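Local coordinates for esterase Rv0045c (Mycobacterium tuberculosis, PDB 6WYN), which hydrolyses carboxylic esters, with highest activity toward short, straight-chain alkyl esters, and probably serves ester or lipid metabolism, its physiological substrate being unknown, at residues Pro223-Lys228 with Gln313-Arg318; Gly261-Val266 with Thr289-Arg294. All coordinates share one frame; numbering follows the deposited sequence.

Contact 1: residues Pro223-Lys228 with Gln313-Arg318; sequences PHRDVK and QSDQPR
R225 turns CG beside its own backbone N (chi1 -79°) and then bends at chi2 and chi3, which brings one face of the guanidinium over the S314 carbonyl and the chain across D315. D315 takes a similar first torsion (chi1 -62°), its CG also beside the backbone N, and its carboxylate comes up to the arginine from the end of helix 312-315. The two side chains cross at about a right angle. OD1 of D315 lies closest to CD of R225, at 3.3 Å. Its salt bridge to NH1 of R225 spans 3.5 Å, with the oxygen well out of the guanidinium plane and the two planar groups 45° apart; no N-H points at the oxygen, so the direct attraction is probably one of charge rather than a directed bond. The carbonyl O of S314 is 3.9 Å from NE of R225, while its CB sits beside NH2.

Three waters complete the contact. One donates to D315 OD1 at 2.6 Å and accepts a weak bond from R225 NH1. A second donates to S314 O and takes a weak bond from R225 NH2. The third donates to D315 OD2 and lies in the ring plane of H224, 2.9 Å from its NE2; R225 CG packs on a face of that imidazole. OD2 also accepts from the backbone N of G309, and S314 OG pairs with S311 OG.

The contact joins the loop entering helix 227-237, where D226 is the N-cap, its OD1 accepting from S229 N and, weakly, from K228 N, to the segment just after H310, the probable catalytic histidine. D315 lies about 6 Å from H310, side chain to side chain, without touching it. Opposite charges thus meet here without a direct N-H...O bond, and the directional bonds run through water, those from the arginine being weak.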
loop_
_atom_site.group_PDB
_atom_site.type_symbol
_atom_site.label_atom_id
_atom_site.label_comp_id
_atom_site.label_asym_id
_atom_site.label_seq_id
_atom_site.Cartn_x
_atom_site.Cartn_y
_atom_site.Cartn_z
ATOM N N PRO A 223 0.541 6.541 19.154
ATOM C CA PRO A 223 -0.189 6.265 20.400
ATOM C C PRO A 223 -1.623 6.812 20.494
ATOM O O PRO A 223 -2.409 6.273 21.261
ATOM C CB PRO A 223 0.785 6.814 21.472
ATOM C CG PRO A 223 1.495 7.949 20.750
ATOM C CD PRO A 223 1.752 7.372 19.366
ATOM N N HIS A 224 -1.952 7.798 19.684
ATOM C CA HIS A 224 -3.266 8.456 19.576
ATOM C C HIS A 224 -4.286 7.596 18.825
ATOM O O HIS A 224 -5.473 7.940 18.887
ATOM C CB HIS A 224 -3.103 9.813 18.907
ATOM C CG HIS A 224 -2.593 9.713 17.502
ATOM N ND1 HIS A 224 -1.289 9.370 17.226
ATOM C CD2 HIS A 224 -3.242 9.795 16.309
ATOM C CE1 HIS A 224 -1.109 9.345 15.904
ATOM N NE2 HIS A 224 -2.319 9.561 15.313
ATOM N N ARG A 225 -3.849 6.554 18.114
ATOM C CA ARG A 225 -4.719 5.707 17.258
ATOM C C ARG A 225 -5.348 4.594 18.115
ATOM O O ARG A 225 -4.681 4.003 18.967
ATOM C CB ARG A 225 -3.912 5.105 16.097
ATOM C CG ARG A 225 -3.659 6.058 14.921
ATOM C CD ARG A 225 -4.576 5.934 13.700
ATOM N NE ARG A 225 -4.960 4.573 13.274
ATOM C CZ ARG A 225 -4.127 3.647 12.796
ATOM N NH1 ARG A 225 -2.845 3.928 12.624
ATOM N NH2 ARG A 225 -4.570 2.424 12.496
ATOM N N ASP A 226 -6.596 4.316 17.848
ATOM C CA ASP A 226 -7.393 3.252 18.505
ATOM C C ASP A 226 -6.605 1.946 18.480
ATOM O O ASP A 226 -6.182 1.501 17.391
ATOM C CB ASP A 226 -8.765 3.163 17.843
ATOM C CG ASP A 226 -9.543 2.022 18.470
ATOM O OD1 ASP A 226 -9.334 0.842 18.023
ATOM O OD2 ASP A 226 -10.289 2.289 19.422
ATOM N N VAL A 227 -6.371 1.356 19.641
ATOM C CA VAL A 227 -5.491 0.181 19.775
ATOM C C VAL A 227 -6.178 -1.059 19.175
ATOM O O VAL A 227 -5.474 -1.974 18.855
ATOM C CB VAL A 227 -5.066 -0.011 21.232
ATOM C CG1 VAL A 227 -6.259 -0.337 22.122
ATOM C CG2 VAL A 227 -4.017 -1.069 21.370
ATOM N N LYS A 228 -7.482 -1.100 18.968
ATOM C CA LYS A 228 -8.069 -2.300 18.312
ATOM C C LYS A 228 -7.705 -2.220 16.817
ATOM O O LYS A 228 -7.293 -3.254 16.276
ATOM C CB LYS A 228 -9.563 -2.395 18.608
ATOM C CG LYS A 228 -10.265 -3.647 18.084
ATOM C CD LYS A 228 -11.774 -3.745 18.418
ATOM C CE LYS A 228 -12.650 -3.075 17.383
ATOM N NZ LYS A 228 -14.024 -3.630 17.392
ATOM N N GLN A 313 -5.355 5.476 4.363
ATOM C CA GLN A 313 -6.243 4.299 4.430
ATOM C C GLN A 313 -6.354 3.765 5.853
ATOM O O GLN A 313 -7.375 3.055 6.132
ATOM C CB GLN A 313 -5.797 3.210 3.453
ATOM C CG GLN A 313 -4.522 2.491 3.868
ATOM C CD GLN A 313 -3.275 3.141 3.319
ATOM O OE1 GLN A 313 -3.288 4.310 2.902
ATOM N NE2 GLN A 313 -2.162 2.392 3.341
ATOM N N SER A 314 -5.379 4.004 6.717
ATOM C CA SER A 314 -5.429 3.592 8.137
ATOM C C SER A 314 -6.082 4.685 8.993
ATOM O O SER A 314 -6.849 4.350 9.902
ATOM C CB SER A 314 -4.060 3.261 8.674
ATOM O OG SER A 314 -3.316 2.527 7.698
ATOM N N ASP A 315 -5.772 5.959 8.765
ATOM C CA ASP A 315 -6.201 7.034 9.698
ATOM C C ASP A 315 -7.595 7.539 9.322
ATOM O O ASP A 315 -8.340 7.814 10.194
ATOM C CB ASP A 315 -5.219 8.187 9.708
ATOM C CG ASP A 315 -3.832 7.802 10.180
ATOM O OD1 ASP A 315 -3.631 6.652 10.642
ATOM O OD2 ASP A 315 -2.924 8.643 10.015
ATOM N N GLN A 316 -7.931 7.710 8.058
ATOM C CA GLN A 316 -9.253 8.255 7.656
ATOM C C GLN A 316 -9.807 7.436 6.501
ATOM O O GLN A 316 -10.061 7.947 5.437
ATOM C CB GLN A 316 -9.125 9.752 7.306
ATOM C CG GLN A 316 -8.737 10.657 8.494
ATOM C CD GLN A 316 -9.737 10.689 9.635
ATOM O OE1 GLN A 316 -10.891 10.399 9.432
ATOM N NE2 GLN A 316 -9.289 10.983 10.854
ATOM N N PRO A 317 -10.061 6.126 6.665
ATOM C CA PRO A 317 -10.522 5.318 5.525
ATOM C C PRO A 317 -11.862 5.778 4.916
ATOM O O PRO A 317 -12.037 5.748 3.694
ATOM C CB PRO A 317 -10.633 3.911 6.129
ATOM C CG PRO A 317 -10.656 4.095 7.635
ATOM C CD PRO A 317 -9.855 5.355 7.905
ATOM N N ARG A 318 -12.757 6.320 5.756
ATOM C CA ARG A 318 -14.098 6.747 5.276
ATOM C C ARG A 318 -13.893 7.889 4.304
ATOM O O ARG A 318 -14.529 7.887 3.229
ATOM C CB ARG A 318 -15.050 7.099 6.428
ATOM C CG ARG A 318 -15.468 5.926 7.312
ATOM C CD ARG A 318 -16.410 6.284 8.475
ATOM N NE ARG A 318 -16.544 5.220 9.478
ATOM C CZ ARG A 318 -17.228 5.296 10.636
ATOM N NH1 ARG A 318 -17.840 6.413 10.998
ATOM N NH2 ARG A 318 -17.290 4.261 11.454
HETATM O O HOH W 1 -2.033 9.377 12.386
HETATM O O HOH W 2 -7.142 1.584 10.667
HETATM O O HOH W 3 -1.259 5.821 11.415
#

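Contact 2: residues Gly261-Val266 with Thr289-Arg294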
loop_
_atom_site.group_PDB
_atom_site.type_symbol
_atom_site.label_atom_id
_atom_site.label_comp_id
_atom_site.label_asym_id
_atom_site.label_seq_id
_atom_site.Cartn_x
_atom_site.Cartn_y
_atom_site.Cartn_z
ATOM N N GLY A 261 14.312 8.554 -13.700
ATOM C CA GLY A 261 13.552 7.651 -14.580
ATOM C C GLY A 261 12.072 7.679 -14.229
ATOM O O GLY A 261 11.218 7.577 -15.102
ATOM N N LEU A 262 11.757 7.785 -12.955
ATOM C CA LEU A 262 10.347 7.776 -12.511
ATOM C C LEU A 262 9.643 9.086 -12.939
ATOM O O LEU A 262 8.498 8.995 -13.424
ATOM C CB LEU A 262 10.364 7.572 -10.997
ATOM C CG LEU A 262 9.059 7.082 -10.393
ATOM C CD1 LEU A 262 8.563 5.814 -11.072
ATOM C CD2 LEU A 262 9.265 6.873 -8.901
ATOM N N TRP A 263 10.296 10.250 -12.823
ATOM C CA TRP A 263 9.784 11.513 -13.435
ATOM C C TRP A 263 9.663 11.422 -14.957
ATOM O O TRP A 263 8.704 11.990 -15.479
ATOM C CB TRP A 263 10.609 12.720 -13.017
ATOM C CG TRP A 263 10.308 13.193 -11.631
ATOM C CD1 TRP A 263 11.163 13.218 -10.572
ATOM C CD2 TRP A 263 9.038 13.660 -11.144
ATOM N NE1 TRP A 263 10.542 13.747 -9.479
ATOM C CE2 TRP A 263 9.231 14.022 -9.797
ATOM C CE3 TRP A 263 7.777 13.861 -11.731
ATOM C CZ2 TRP A 263 8.194 14.505 -9.005
ATOM C CZ3 TRP A 263 6.752 14.370 -10.959
ATOM C CH2 TRP A 263 6.968 14.706 -9.616
ATOM N N ASP A 264 10.536 10.695 -15.669
ATOM C CA ASP A 264 10.352 10.492 -17.129
ATOM C C ASP A 264 9.076 9.717 -17.369
ATOM O O ASP A 264 8.377 10.040 -18.356
ATOM C CB ASP A 264 11.519 9.766 -17.784
ATOM C CG ASP A 264 12.745 10.645 -17.812
ATOM O OD1 ASP A 264 12.568 11.879 -17.882
ATOM O OD2 ASP A 264 13.830 10.100 -17.655
ATOM N N ASP A 265 8.799 8.718 -16.526
ATOM C CA ASP A 265 7.532 7.937 -16.610
ATOM C C ASP A 265 6.321 8.852 -16.396
ATOM O O ASP A 265 5.408 8.728 -17.179
ATOM C CB ASP A 265 7.498 6.775 -15.623
ATOM C CG ASP A 265 8.465 5.665 -15.975
ATOM O OD1 ASP A 265 8.940 5.636 -17.157
ATOM O OD2 ASP A 265 8.761 4.861 -15.069
ATOM N N VAL A 266 6.324 9.721 -15.382
ATOM C CA VAL A 266 5.237 10.743 -15.180
ATOM C C VAL A 266 5.084 11.618 -16.436
ATOM O O VAL A 266 3.930 11.840 -16.864
ATOM C CB VAL A 266 5.495 11.620 -13.941
ATOM C CG1 VAL A 266 4.459 12.737 -13.854
ATOM C CG2 VAL A 266 5.521 10.787 -12.667
ATOM N N THR A 289 3.615 18.875 -4.700
ATOM C CA THR A 289 2.312 18.802 -5.389
ATOM C C THR A 289 2.377 19.618 -6.657
ATOM O O THR A 289 1.901 19.151 -7.706
ATOM C CB THR A 289 1.162 19.276 -4.494
ATOM O OG1 THR A 289 1.224 18.610 -3.240
ATOM C CG2 THR A 289 -0.151 19.030 -5.181
ATOM N N ALA A 290 2.956 20.823 -6.592
ATOM C CA ALA A 290 3.104 21.653 -7.806
ATOM C C ALA A 290 3.990 20.943 -8.833
ATOM O O ALA A 290 3.716 21.054 -10.045
ATOM C CB ALA A 290 3.669 23.015 -7.425
ATOM N N GLU A 291 5.068 20.315 -8.403
ATOM C CA GLU A 291 5.993 19.590 -9.341
ATOM C C GLU A 291 5.204 18.483 -10.043
ATOM O O GLU A 291 5.261 18.327 -11.279
ATOM C CB GLU A 291 7.213 19.083 -8.555
ATOM C CG GLU A 291 8.173 18.216 -9.372
ATOM C CD GLU A 291 9.323 17.643 -8.585
ATOM O OE1 GLU A 291 10.432 17.512 -9.190
ATOM O OE2 GLU A 291 9.154 17.403 -7.353
ATOM N N LEU A 292 4.372 17.783 -9.295
ATOM C CA LEU A 292 3.556 16.698 -9.884
ATOM C C LEU A 292 2.576 17.290 -10.897
ATOM O O LEU A 292 2.430 16.722 -12.017
ATOM C CB LEU A 292 2.833 15.958 -8.768
ATOM C CG LEU A 292 1.911 14.839 -9.218
ATOM C CD1 LEU A 292 2.668 13.810 -10.026
ATOM C CD2 LEU A 292 1.264 14.200 -8.016
ATOM N N HIS A 293 1.968 18.433 -10.586
ATOM C CA HIS A 293 1.022 19.089 -11.516
ATOM C C HIS A 293 1.757 19.436 -12.814
ATOM O O HIS A 293 1.205 19.200 -13.885
ATOM C CB HIS A 293 0.347 20.346 -10.906
ATOM C CG HIS A 293 -0.360 21.097 -11.981
ATOM N ND1 HIS A 293 0.234 22.164 -12.647
ATOM C CD2 HIS A 293 -1.516 20.835 -12.628
ATOM C CE1 HIS A 293 -0.552 22.547 -13.637
ATOM N NE2 HIS A 293 -1.642 21.745 -13.641
ATOM N N ARG A 294 2.947 20.014 -12.711
ATOM C CA ARG A 294 3.683 20.528 -13.900
ATOM C C ARG A 294 4.116 19.363 -14.801
ATOM O O ARG A 294 3.990 19.498 -16.027
ATOM C CB ARG A 294 4.869 21.381 -13.444
ATOM C CG ARG A 294 4.456 22.758 -12.926
ATOM C CD ARG A 294 5.608 23.767 -12.847
ATOM N NE ARG A 294 6.667 23.166 -12.051
ATOM C CZ ARG A 294 6.765 23.253 -10.726
ATOM N NH1 ARG A 294 5.888 23.997 -10.058
ATOM N NH2 ARG A 294 7.741 22.611 -10.090
#
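The indole of W263 has OE1 of E291 over one face, 3.4 Å above the ring plane and offset toward the rim. At the edge, close to that plane, comes the backbone of L292, whose CA is 4.0 Å from CH2 of W263. Ring and carboxylate planes are 30° apart, and the nearest pair is CZ2 of W263 with CD of E291, at 3.4 Å. E291 gets there with CG anti to its backbone N (chi1 175°) and an extended chain beyond, which lays CG against CZ2 and CH2. Its polar end is held from elsewhere: OE2 is hydrogen-bonded to S183 OG, the same hydroxyl to which W263 NE1 makes a weak bond.

These residues join helices 260-268 and 286-295, which precede and follow strand 273-278 in the helix-strand-helix succession of the alpha/beta hydrolase fold. The short helical segments run at 53° to each other, 11.1 Å apart at closest approach, a wide spacing bridged by the large indole. Deeper in, CD1 of L292 meets CZ3 of W263 at 4.2 Å and CG1 of V266 at 4.4 Å. L292 also touches F299 of the edge strand 299-305, and V266 packs on I162 of helix 156-167, while P182 of helix 182-200 lies against W263.

Contact 1 is a surface contact and contact 2 a buried one, only E291 being partly exposed; they share no helix, and their centres are 30 Å apart, with nearest atoms about 15 Å apart. Along the chain, 261-266 and 289-294 both fall inside the loop closed by 223-228 and 313-318. The chemistry follows position: charges and bridging waters work at contact 1, where a loop meets the end of a short helix near the probable catalytic histidine, whereas in contact 2 van der Waals packing of an indole on leucine and a glutamate side chain, and of valine on the same leucine, joins two helices. D315 pairs by charge with a guanidinium; E291 lies against a neutral indole, its polar end bonded to S183.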